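Methyltransferase domain-containing protein (Serratia marcescens, PDB 7CLU) probably catalyses the transfer of a methyl group from S-adenosyl-L-methionine to a hydroxyl oxygen of an intermediate in the biosynthesis of prodigiosin, working as a dimer. Local coordinates at residues Asp117-Arg121 / Leu296-Asp300; Phe156-Val161 / Gly180-Met184; Leu27-Gln32 / Ile43-Cys49; Gln17-Leu21 / Leu61-Tyr66. The contacts are given in a common frame with arbitrary orientation. Residues are numbered along the deposited sequence.

Contact 1 (Asp117-Arg121 / Leu296-Asp300); sequences DAHQR and LVSTD
A polar, mostly buried contact fastens the linker between helices 110-116 and 121-125 to the C-terminal end of helix 286-298 in the O-methyltransferase domain, illustrating how the carbonyls left open at a helix end recruit donors. Asp-117 leaves its helix with positive phi (43°), Ala-118 and His-119 are extended, and Gln-120 is the N-cap of the next helix. His-119 and Val-297 are in register, CA to CA 4.3 Å. Gln-120 N donates to Val-297 O (3.0 Å), and His-119 CA lies 3.4 Å from Leu-296 O. Arg-121 (chi1 m, chi2 t) donates from NH1 to Ser-298 O (2.9 Å) and Asp-300 OD1 (2.9 Å), and its NH2 completes the salt bridge to Asp-300 OD1 (2.7 Å). His-119, chi1 p, accepts at ND1 from Arg-121 N (3.0 Å). One water joins His-119 N to Asp-300 O. Helices 93-107 and 110-116 pack against Val-297, helix 131-137 meets Arg-121 and Thr-299, and Leu-296 touches Gln-56 of the second subunit.

Contact 2 (Phe156-Val161 / Gly180-Met184); sequences FIAGFV and GSLPM
In the Rossmann-like methyltransferase fold, helices pack beside a central sheet and against one another, and here helix 154-163 meets the first turn of helix 181-189, which follows strand 171-175. The contact is wholly apolar, with no hydrogen bond between the segments. Leu-182 is its centre: chi1 t and chi2 p spread its methyls among four side chains of the other helix. CD2 lies 3.9 Å from Phe-160 CD2 and 4.4 Å from Phe-156 CE2, and CD1 is 4.4 Å from Val-161 CG2. Ile-157 faces it in register, the CA atoms of Ile-157 and Leu-182 being 5.8 Å apart, and its CG1 comes within 4.1 Å of Leu-182 CB. Both phenylalanines are chi1 t; Phe-160 also meets His-241 edge-to-face, and Phe-156 makes a cation-pi contact with Arg-331, a residue that binds S-adenosyl-L-homocysteine, so the packing borders the cofactor site. Gly-180 is the N-cap of helix 181-189, and its phi of 85° would press a CB against the preceding carbonyl oxygen. Ser-181, the first helical residue, supplies the closest approach: with chi1 m and chi2 t, Ile-157 extends its CD1 to 3.6 Å from Ser-181 CB.

Contact 3 (Leu27-Gln32 / Ile43-Cys49); sequences LKLFDQ and IAARLDC
Two helix ends closed by Schellman motifs are brought together here in the dimerisation domain, a fold of the helix-turn-helix clan: Lys-28 (phi 53°) ends helix 15-26 and Asp-48 (phi 65°) ends helix 40-47, and a 3-10 turn covers 30-32. The CA atoms of Leu-29 and Leu-47 are 7.1 Å apart, those of Gln-32 and Ile-43 6.4 Å. Apolar packing centres on Leu-47 (chi1 m, chi2 t), whose CD1 lies 4.1 Å from Leu-29 CB; its CD2 rests against the backbone at Leu-27 O (3.3 Å) and against Gln-32 CG (3.5 Å). Beside it Leu-27 CD2 meets Cys-49 SG at 4.1 Å. The polar contacts gather on Gln-32, with chi1 and chi2 both m. Its NE2 donates to Lys-28 O (3.3 Å), and its OE1 accepts a weak bond from Arg-46 NE (2.8 Å). One water donates to both Gln-32 OE1 and Arg-46 O. The chemistry implies a leucine-rich interior under a polar margin, where one glutamine links its turn to the neighbouring helix through a weak bond and a shared water.

Contact 4 (Gln17-Leu21 / Leu61-Tyr66); sequences QAKAL and LRAMGY
Apolar side-chain packing and one CH-pi contact join helix 15-26 to the C-terminal part of helix 51-63 in the dimerisation domain, a buried contact with no hydrogen bond between the segments. The register pairs Gln-17 with Met-64 (CA to CA 7.8 Å) and Ala-20 with Leu-61 (7.1 Å). Leu-21, chi1 m and chi2 t, places CD2 3.5 Å from the centroid of the Tyr-66 ring, only 3° off its normal, an almost ideal CH-pi contact. The ring takes this pose through chi1 m and chi2 -83°. Met-64 (m, t, p) folds its terminal methyl back so that CE touches both Gln-17 CB (3.7 Å) and Leu-21 CG (3.8 Å), with SD 4.0 Å from Ala-20 CB. Leu-61, also m and t, brings CD2 to 4.3 Å from Leu-21 CD2 and 4.0 Å from Ala-20 O. A Schellman motif at Gly-65 (phi 94°) turns the backbone so that Tyr-66 can face helix 15-26. Around this core, Leu-61 also packs on Leu-29 and Phe-30 in the turn after helix 15-26, Lys-19 forms a salt bridge with Asp-100 of helix 93-107, and Tyr-66 OH is hydrogen-bonded to Gln-11 OE1 in helix 5-12 of the second subunit.

Overall arrangement
Chemistry follows place in this example. Contacts 3 and 4 belong to the dimerisation domain: contact 4 uses helix 15-26 itself, contact 3 the turn that follows it; they meet where Leu-29 CD2 packs 3.7 Å from Leu-61 CD1. Contact 4 is buried and apolar, whereas contact 3, whose centre is about 29 Å from the chain's centre, adds a solvent-facing polar edge. Contacts 1 and 2 lie in the catalytic domain with centres about 31 Å apart, on opposite sides of the chain's centre. Contact 2 is partly buried helix packing near the cofactor site; contact 1, although buried, relies on hydrogen bonds and a salt bridge. Contacts 1, 3 and 4 touch the second subunit, but contact 2 does not.

Contact 1 (Asp117-Arg121 / Leu296-Asp300)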
loop_
_atom_site.group_PDB
_atom_site.type_symbol
_atom_site.label_atom_id
_atom_site.label_comp_id
_atom_site.label_asym_id
_atom_site.label_seq_id
_atom_site.Cartn_x
_atom_site.Cartn_y
_atom_site.Cartn_z
ATOM N N ASP A 117 13.743 14.608 7.868
ATOM C CA ASP A 117 14.472 14.366 6.624
ATOM C C ASP A 117 15.598 13.356 6.831
ATOM O O ASP A 117 16.766 13.613 6.542
ATOM C CB ASP A 117 15.006 15.658 6.020
ATOM C CG ASP A 117 15.661 15.433 4.674
ATOM O OD1 ASP A 117 15.182 14.561 3.911
ATOM O OD2 ASP A 117 16.669 16.106 4.386
ATOM N N ALA A 118 15.218 12.180 7.333
ATOM C CA ALA A 118 16.185 11.131 7.621
ATOM C C ALA A 118 15.511 9.770 7.529
ATOM O O ALA A 118 14.303 9.640 7.763
ATOM C CB ALA A 118 16.818 11.306 9.012
ATOM N N HIS A 119 16.315 8.753 7.216
ATOM C CA HIS A 119 15.835 7.378 7.184
ATOM C C HIS A 119 15.300 6.965 8.554
ATOM O O HIS A 119 15.623 7.556 9.586
ATOM C CB HIS A 119 16.957 6.430 6.756
ATOM C CG HIS A 119 18.024 6.261 7.796
ATOM N ND1 HIS A 119 17.929 5.339 8.817
ATOM C CD2 HIS A 119 19.205 6.905 7.978
ATOM C CE1 HIS A 119 19.002 5.422 9.586
ATOM N NE2 HIS A 119 19.788 6.370 9.105
ATOM N N GLN A 120 14.461 5.930 8.557
ATOM C CA GLN A 120 13.902 5.419 9.802
ATOM C C GLN A 120 14.446 4.037 10.153
ATOM O O GLN A 120 13.804 3.300 10.902
ATOM C CB GLN A 120 12.373 5.405 9.729
ATOM C CG GLN A 120 11.757 6.805 9.565
ATOM C CD GLN A 120 12.121 7.747 10.695
ATOM O OE1 GLN A 120 11.679 7.554 11.833
ATOM N NE2 GLN A 120 12.915 8.783 10.391
ATOM N N ARG A 121 15.631 3.675 9.642
ATOM C CA ARG A 121 16.160 2.343 9.929
ATOM C C ARG A 121 16.482 2.165 11.415
ATOM O O ARG A 121 16.353 1.053 11.942
ATOM C CB ARG A 121 17.395 2.068 9.069
ATOM C CG ARG A 121 17.127 2.089 7.553
ATOM C CD ARG A 121 18.362 1.723 6.738
ATOM N NE ARG A 121 19.567 2.400 7.213
ATOM C CZ ARG A 121 20.053 3.542 6.727
ATOM N NH1 ARG A 121 19.443 4.167 5.729
ATOM N NH2 ARG A 121 21.167 4.065 7.243
ATOM N N LEU A 296 13.788 8.457 0.790
ATOM C CA LEU A 296 13.841 9.210 2.033
ATOM C C LEU A 296 13.809 8.282 3.242
ATOM O O LEU A 296 14.621 8.425 4.167
ATOM C CB LEU A 296 12.676 10.202 2.085
ATOM C CG LEU A 296 12.365 10.849 3.430
ATOM C CD1 LEU A 296 13.538 11.750 3.838
ATOM C CD2 LEU A 296 11.067 11.657 3.345
ATOM N N VAL A 297 12.872 7.322 3.255
ATOM C CA VAL A 297 12.675 6.525 4.461
ATOM C C VAL A 297 13.728 5.444 4.613
ATOM O O VAL A 297 13.952 4.966 5.738
ATOM C CB VAL A 297 11.285 5.860 4.511
ATOM C CG1 VAL A 297 10.173 6.918 4.526
ATOM C CG2 VAL A 297 11.112 4.889 3.368
ATOM N N SER A 298 14.407 5.072 3.528
ATOM C CA SER A 298 15.229 3.868 3.504
ATOM C C SER A 298 16.720 4.115 3.338
ATOM O O SER A 298 17.507 3.271 3.759
ATOM C CB SER A 298 14.767 2.931 2.376
ATOM O OG SER A 298 15.044 3.471 1.085
ATOM N N THR A 299 17.132 5.207 2.704
ATOM C CA THR A 299 18.541 5.455 2.425
ATOM C C THR A 299 19.006 6.668 3.221
ATOM O O THR A 299 18.229 7.317 3.925
ATOM C CB THR A 299 18.791 5.665 0.930
ATOM O OG1 THR A 299 18.389 6.991 0.560
ATOM C CG2 THR A 299 18.018 4.633 0.094
ATOM N N ASP A 300 20.288 6.992 3.097
ATOM C CA ASP A 300 20.784 8.074 3.935
ATOM C C ASP A 300 20.507 9.452 3.347
ATOM O O ASP A 300 20.419 10.421 4.107
ATOM C CB ASP A 300 22.272 7.875 4.220
ATOM C CG ASP A 300 22.504 6.841 5.303
ATOM O OD1 ASP A 300 21.504 6.253 5.767
ATOM O OD2 ASP A 300 23.664 6.602 5.694
HETATM O O HOH W 1 18.976 9.948 6.127
#

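Contact 2 (Phe156-Val161 / Gly180-Met184)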
loop_
_atom_site.group_PDB
_atom_site.type_symbol
_atom_site.label_atom_id
_atom_site.label_comp_id
_atom_site.label_asym_id
_atom_site.label_seq_id
_atom_site.Cartn_x
_atom_site.Cartn_y
_atom_site.Cartn_z
ATOM N N PHE A 156 14.238 -1.010 -20.643
ATOM C CA PHE A 156 15.321 -0.032 -20.716
ATOM C C PHE A 156 16.462 -0.559 -21.571
ATOM O O PHE A 156 16.989 0.151 -22.439
ATOM C CB PHE A 156 15.833 0.323 -19.313
ATOM C CG PHE A 156 17.248 0.846 -19.303
ATOM C CD1 PHE A 156 17.554 2.060 -19.899
ATOM C CD2 PHE A 156 18.270 0.120 -18.719
ATOM C CE1 PHE A 156 18.864 2.551 -19.920
ATOM C CE2 PHE A 156 19.573 0.606 -18.724
ATOM C CZ PHE A 156 19.870 1.823 -19.334
ATOM N N ILE A 157 16.873 -1.804 -21.324
ATOM C CA ILE A 157 18.034 -2.358 -22.016
ATOM C C ILE A 157 17.758 -2.450 -23.510
ATOM O O ILE A 157 18.558 -2.003 -24.338
ATOM C CB ILE A 157 18.401 -3.730 -21.426
ATOM C CG1 ILE A 157 19.047 -3.564 -20.057
ATOM C CG2 ILE A 157 19.295 -4.497 -22.385
ATOM C CD1 ILE A 157 19.084 -4.827 -19.259
ATOM N N ALA A 158 16.601 -3.012 -23.868
ATOM C CA ALA A 158 16.208 -3.103 -25.272
ATOM C C ALA A 158 16.175 -1.730 -25.936
ATOM O O ALA A 158 16.657 -1.572 -27.060
ATOM C CB ALA A 158 14.843 -3.794 -25.386
ATOM N N GLY A 159 15.639 -0.722 -25.247
ATOM C CA GLY A 159 15.555 0.604 -25.835
ATOM C C GLY A 159 16.888 1.323 -25.880
ATOM O O GLY A 159 17.120 2.147 -26.771
ATOM N N PHE A 160 17.772 1.036 -24.917
ATOM C CA PHE A 160 19.134 1.556 -24.961
ATOM C C PHE A 160 19.894 0.960 -26.149
ATOM O O PHE A 160 20.457 1.692 -26.965
ATOM C CB PHE A 160 19.839 1.253 -23.630
ATOM C CG PHE A 160 21.053 2.127 -23.337
ATOM C CD1 PHE A 160 21.448 3.143 -24.203
ATOM C CD2 PHE A 160 21.790 1.926 -22.176
ATOM C CE1 PHE A 160 22.567 3.929 -23.908
ATOM C CE2 PHE A 160 22.910 2.708 -21.884
ATOM C CZ PHE A 160 23.294 3.704 -22.758
ATOM N N VAL A 161 19.903 -0.371 -26.261
ATOM C CA VAL A 161 20.593 -1.042 -27.363
ATOM C C VAL A 161 20.055 -0.575 -28.713
ATOM O O VAL A 161 20.811 -0.434 -29.680
ATOM C CB VAL A 161 20.485 -2.572 -27.211
ATOM C CG1 VAL A 161 21.144 -3.273 -28.379
ATOM C CG2 VAL A 161 21.128 -3.021 -25.913
ATOM N N GLY A 180 25.123 -8.042 -15.547
ATOM C CA GLY A 180 25.713 -8.033 -16.879
ATOM C C GLY A 180 24.739 -8.010 -18.038
ATOM O O GLY A 180 25.180 -8.126 -19.189
ATOM N N SER A 181 23.447 -7.783 -17.766
ATOM C CA SER A 181 22.402 -7.874 -18.778
ATOM C C SER A 181 22.586 -6.862 -19.895
ATOM O O SER A 181 22.323 -7.164 -21.070
ATOM C CB SER A 181 21.048 -7.679 -18.109
ATOM O OG SER A 181 20.734 -8.866 -17.438
ATOM N N LEU A 182 23.002 -5.641 -19.554
ATOM C CA LEU A 182 23.128 -4.620 -20.586
ATOM C C LEU A 182 24.319 -4.891 -21.493
ATOM O O LEU A 182 24.132 -4.923 -22.721
ATOM C CB LEU A 182 23.178 -3.232 -19.950
ATOM C CG LEU A 182 23.612 -2.053 -20.822
ATOM C CD1 LEU A 182 22.710 -1.914 -22.015
ATOM C CD2 LEU A 182 23.608 -0.759 -19.959
ATOM N N PRO A 183 25.543 -5.111 -20.992
ATOM C CA PRO A 183 26.636 -5.405 -21.935
ATOM C C PRO A 183 26.447 -6.714 -22.684
ATOM O O PRO A 183 26.962 -6.847 -23.799
ATOM C CB PRO A 183 27.892 -5.416 -21.047
ATOM C CG PRO A 183 27.395 -5.547 -19.660
ATOM C CD PRO A 183 26.051 -4.910 -19.621
ATOM N N MET A 184 25.709 -7.682 -22.130
ATOM C CA MET A 184 25.344 -8.854 -22.925
ATOM C C MET A 184 24.476 -8.461 -24.120
ATOM O O MET A 184 24.726 -8.895 -25.252
ATOM C CB MET A 184 24.633 -9.890 -22.048
ATOM C CG MET A 184 25.592 -10.678 -21.198
ATOM S SD MET A 184 24.845 -11.868 -20.074
ATOM C CE MET A 184 23.594 -10.908 -19.307
#

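Contact 3 (Leu27-Gln32 / Ile43-Cys49)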
loop_
_atom_site.group_PDB
_atom_site.type_symbol
_atom_site.label_atom_id
_atom_site.label_comp_id
_atom_site.label_asym_id
_atom_site.label_seq_id
_atom_site.Cartn_x
_atom_site.Cartn_y
_atom_site.Cartn_z
ATOM N N LEU A 27 3.508 -16.946 1.343
ATOM C CA LEU A 27 2.969 -18.287 1.555
ATOM C C LEU A 27 3.136 -19.187 0.338
ATOM O O LEU A 27 2.845 -20.383 0.435
ATOM C CB LEU A 27 1.487 -18.200 1.941
ATOM C CG LEU A 27 1.166 -17.683 3.346
ATOM C CD1 LEU A 27 -0.289 -17.250 3.481
ATOM C CD2 LEU A 27 1.488 -18.740 4.387
ATOM N N LYS A 28 3.615 -18.654 -0.787
ATOM C CA LYS A 28 3.665 -19.383 -2.051
ATOM C C LYS A 28 2.295 -19.963 -2.396
ATOM O O LYS A 28 2.170 -21.097 -2.858
ATOM C CB LYS A 28 4.740 -20.471 -2.016
ATOM C CG LYS A 28 6.152 -19.919 -1.909
ATOM C CD LYS A 28 7.131 -20.989 -1.458
ATOM C CE LYS A 28 8.573 -20.486 -1.526
ATOM N NZ LYS A 28 8.790 -19.580 -2.688
ATOM N N LEU A 29 1.255 -19.161 -2.167
ATOM C CA LEU A 29 -0.113 -19.644 -2.308
ATOM C C LEU A 29 -0.418 -20.015 -3.749
ATOM O O LEU A 29 -1.033 -21.053 -4.015
ATOM C CB LEU A 29 -1.087 -18.578 -1.799
ATOM C CG LEU A 29 -2.591 -18.803 -2.010
ATOM C CD1 LEU A 29 -3.383 -18.189 -0.853
ATOM C CD2 LEU A 29 -3.047 -18.218 -3.316
ATOM N N PHE A 30 -0.008 -19.173 -4.696
ATOM C CA PHE A 30 -0.300 -19.461 -6.086
ATOM C C PHE A 30 0.395 -20.725 -6.569
ATOM O O PHE A 30 -0.038 -21.308 -7.564
ATOM C CB PHE A 30 0.077 -18.263 -6.953
ATOM C CG PHE A 30 -0.452 -16.964 -6.429
ATOM C CD1 PHE A 30 -1.788 -16.636 -6.579
ATOM C CD2 PHE A 30 0.386 -16.076 -5.772
ATOM C CE1 PHE A 30 -2.286 -15.444 -6.095
ATOM C CE2 PHE A 30 -0.100 -14.881 -5.280
ATOM C CZ PHE A 30 -1.445 -14.560 -5.435
ATOM N N ASP A 31 1.444 -21.179 -5.871
ATOM C CA ASP A 31 2.096 -22.427 -6.256
ATOM C C ASP A 31 1.133 -23.609 -6.193
ATOM O O ASP A 31 1.219 -24.523 -7.019
ATOM C CB ASP A 31 3.302 -22.690 -5.353
ATOM C CG ASP A 31 4.497 -21.793 -5.678
ATOM O OD1 ASP A 31 4.505 -21.135 -6.746
ATOM O OD2 ASP A 31 5.436 -21.766 -4.855
ATOM N N GLN A 32 0.213 -23.601 -5.230
ATOM C CA GLN A 32 -0.732 -24.698 -5.026
ATOM C C GLN A 32 -1.736 -24.841 -6.153
ATOM O O GLN A 32 -2.473 -25.837 -6.182
ATOM C CB GLN A 32 -1.478 -24.504 -3.709
ATOM C CG GLN A 32 -0.573 -24.133 -2.549
ATOM C CD GLN A 32 0.683 -24.991 -2.506
ATOM O OE1 GLN A 32 0.608 -26.224 -2.514
ATOM N NE2 GLN A 32 1.848 -24.340 -2.476
ATOM N N ILE A 43 -6.434 -26.037 -0.631
ATOM C CA ILE A 43 -5.324 -25.089 -0.641
ATOM C C ILE A 43 -4.774 -24.920 0.770
ATOM O O ILE A 43 -3.557 -24.951 0.986
ATOM C CB ILE A 43 -5.763 -23.742 -1.246
ATOM C CG1 ILE A 43 -6.230 -23.918 -2.682
ATOM C CG2 ILE A 43 -4.631 -22.700 -1.143
ATOM C CD1 ILE A 43 -6.852 -22.678 -3.262
ATOM N N ALA A 44 -5.661 -24.761 1.756
ATOM C CA ALA A 44 -5.208 -24.603 3.135
ATOM C C ALA A 44 -4.478 -25.844 3.640
ATOM O O ALA A 44 -3.540 -25.731 4.438
ATOM C CB ALA A 44 -6.390 -24.279 4.044
ATOM N N ALA A 45 -4.894 -27.030 3.197
ATOM C CA ALA A 45 -4.170 -28.245 3.550
ATOM C C ALA A 45 -2.766 -28.227 2.965
ATOM O O ALA A 45 -1.782 -28.460 3.675
ATOM C CB ALA A 45 -4.944 -29.472 3.061
ATOM N N ARG A 46 -2.655 -27.929 1.670
ATOM C CA ARG A 46 -1.352 -27.932 1.021
ATOM C C ARG A 46 -0.442 -26.845 1.578
ATOM O O ARG A 46 0.782 -27.005 1.567
ATOM C CB ARG A 46 -1.515 -27.771 -0.490
ATOM C CG ARG A 46 -2.318 -28.909 -1.154
ATOM C CD ARG A 46 -2.296 -28.802 -2.666
ATOM N NE ARG A 46 -0.948 -28.504 -3.147
ATOM C CZ ARG A 46 -0.576 -28.501 -4.424
ATOM N NH1 ARG A 46 0.679 -28.208 -4.740
ATOM N NH2 ARG A 46 -1.442 -28.804 -5.386
ATOM N N LEU A 47 -1.011 -25.743 2.073
ATOM C CA LEU A 47 -0.210 -24.668 2.652
ATOM C C LEU A 47 0.091 -24.862 4.126
ATOM O O LEU A 47 0.897 -24.101 4.671
ATOM C CB LEU A 47 -0.901 -23.315 2.496
ATOM C CG LEU A 47 -0.964 -22.716 1.100
ATOM C CD1 LEU A 47 -1.621 -21.356 1.194
ATOM C CD2 LEU A 47 0.420 -22.626 0.455
ATOM N N ASP A 48 -0.538 -25.838 4.785
ATOM C CA ASP A 48 -0.376 -26.028 6.226
ATOM C C ASP A 48 -0.935 -24.831 6.993
ATOM O O ASP A 48 -0.282 -24.280 7.878
ATOM C CB ASP A 48 1.099 -26.268 6.586
ATOM C CG ASP A 48 1.280 -27.085 7.853
ATOM O OD1 ASP A 48 2.428 -27.151 8.360
ATOM O OD2 ASP A 48 0.290 -27.666 8.341
ATOM N N CYS A 49 -2.149 -24.416 6.631
ATOM C CA CYS A 49 -2.803 -23.264 7.238
ATOM C C CYS A 49 -4.248 -23.575 7.601
ATOM O O CYS A 49 -4.887 -24.403 6.943
ATOM C CB CYS A 49 -2.786 -22.074 6.274
ATOM S SG CYS A 49 -1.223 -21.189 6.203
HETATM O O HOH W 2 1.957 -27.479 -0.529
#

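Contact 4 (Gln17-Leu21 / Leu61-Tyr66)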
loop_
_atom_site.group_PDB
_atom_site.type_symbol
_atom_site.label_atom_id
_atom_site.label_comp_id
_atom_site.label_asym_id
_atom_site.label_seq_id
_atom_site.Cartn_x
_atom_site.Cartn_y
_atom_site.Cartn_z
ATOM N N GLN A 17 -4.629 -4.177 -0.051
ATOM C CA GLN A 17 -4.325 -4.960 -1.238
ATOM C C GLN A 17 -2.850 -5.314 -1.281
ATOM O O GLN A 17 -2.484 -6.415 -1.707
ATOM C CB GLN A 17 -4.728 -4.200 -2.505
ATOM C CG GLN A 17 -6.247 -4.090 -2.732
ATOM C CD GLN A 17 -6.848 -2.815 -2.118
ATOM O OE1 GLN A 17 -6.433 -2.360 -1.041
ATOM N NE2 GLN A 17 -7.830 -2.235 -2.811
ATOM N N ALA A 18 -1.989 -4.391 -0.839
ATOM C CA ALA A 18 -0.552 -4.640 -0.890
ATOM C C ALA A 18 -0.186 -5.867 -0.066
ATOM O O ALA A 18 0.499 -6.769 -0.551
ATOM C CB ALA A 18 0.219 -3.406 -0.394
ATOM N N LYS A 19 -0.651 -5.917 1.186
ATOM C CA LYS A 19 -0.293 -7.015 2.082
ATOM C C LYS A 19 -1.040 -8.302 1.755
ATOM O O LYS A 19 -0.520 -9.392 2.033
ATOM C CB LYS A 19 -0.543 -6.621 3.539
ATOM C CG LYS A 19 0.600 -5.829 4.174
ATOM C CD LYS A 19 1.822 -6.725 4.370
ATOM C CE LYS A 19 2.903 -6.030 5.164
ATOM N NZ LYS A 19 3.927 -6.995 5.666
ATOM N N ALA A 20 -2.242 -8.225 1.163
ATOM C CA ALA A 20 -2.847 -9.458 0.658
ATOM C C ALA A 20 -1.949 -10.100 -0.396
ATOM O O ALA A 20 -1.724 -11.314 -0.381
ATOM C CB ALA A 20 -4.248 -9.199 0.086
ATOM N N LEU A 21 -1.390 -9.290 -1.293
ATOM C CA LEU A 21 -0.497 -9.828 -2.316
ATOM C C LEU A 21 0.812 -10.342 -1.720
ATOM O O LEU A 21 1.238 -11.461 -2.034
ATOM C CB LEU A 21 -0.248 -8.769 -3.389
ATOM C CG LEU A 21 -1.371 -8.534 -4.415
ATOM C CD1 LEU A 21 -1.090 -7.273 -5.234
ATOM C CD2 LEU A 21 -1.543 -9.737 -5.375
ATOM N N LEU A 61 -8.088 -12.413 -2.752
ATOM C CA LEU A 61 -7.336 -12.482 -4.003
ATOM C C LEU A 61 -8.268 -12.663 -5.191
ATOM O O LEU A 61 -8.006 -12.141 -6.276
ATOM C CB LEU A 61 -6.323 -13.636 -3.957
ATOM C CG LEU A 61 -5.232 -13.527 -2.892
ATOM C CD1 LEU A 61 -4.534 -14.882 -2.725
ATOM C CD2 LEU A 61 -4.257 -12.414 -3.290
ATOM N N ARG A 62 -9.361 -13.393 -5.005
ATOM C CA ARG A 62 -10.334 -13.518 -6.089
ATOM C C ARG A 62 -10.992 -12.175 -6.353
ATOM O O ARG A 62 -11.099 -11.729 -7.504
ATOM C CB ARG A 62 -11.379 -14.567 -5.715
ATOM C CG ARG A 62 -12.704 -14.418 -6.463
ATOM C CD ARG A 62 -12.532 -14.645 -7.968
ATOM N NE ARG A 62 -13.799 -14.529 -8.676
ATOM C CZ ARG A 62 -14.309 -13.390 -9.132
ATOM N NH1 ARG A 62 -13.660 -12.256 -8.954
ATOM N NH2 ARG A 62 -15.481 -13.386 -9.762
ATOM N N ALA A 63 -11.425 -11.501 -5.277
ATOM C CA ALA A 63 -12.111 -10.225 -5.441
ATOM C C ALA A 63 -11.195 -9.182 -6.066
ATOM O O ALA A 63 -11.676 -8.259 -6.729
ATOM C CB ALA A 63 -12.645 -9.735 -4.086
ATOM N N MET A 64 -9.877 -9.325 -5.882
ATOM C CA MET A 64 -8.905 -8.404 -6.473
ATOM C C MET A 64 -8.573 -8.734 -7.921
ATOM O O MET A 64 -7.887 -7.939 -8.577
ATOM C CB MET A 64 -7.603 -8.390 -5.649
ATOM C CG MET A 64 -7.705 -7.715 -4.262
ATOM S SD MET A 64 -6.289 -8.109 -3.213
ATOM C CE MET A 64 -4.992 -7.412 -4.220
ATOM N N GLY A 65 -9.014 -9.881 -8.427
ATOM C CA GLY A 65 -8.784 -10.265 -9.803
ATOM C C GLY A 65 -7.565 -11.128 -10.047
ATOM O O GLY A 65 -7.297 -11.471 -11.213
ATOM N N TYR A 66 -6.816 -11.485 -8.994
ATOM C CA TYR A 66 -5.607 -12.287 -9.143
ATOM C C TYR A 66 -5.915 -13.768 -9.310
ATOM O O TYR A 66 -5.123 -14.489 -9.923
ATOM C CB TYR A 66 -4.665 -12.047 -7.957
ATOM C CG TYR A 66 -4.041 -10.668 -8.063
ATOM C CD1 TYR A 66 -2.919 -10.458 -8.858
ATOM C CD2 TYR A 66 -4.628 -9.569 -7.447
ATOM C CE1 TYR A 66 -2.373 -9.192 -9.005
ATOM C CE2 TYR A 66 -4.105 -8.304 -7.589
ATOM C CZ TYR A 66 -2.972 -8.116 -8.369
ATOM O OH TYR A 66 -2.437 -6.854 -8.509
#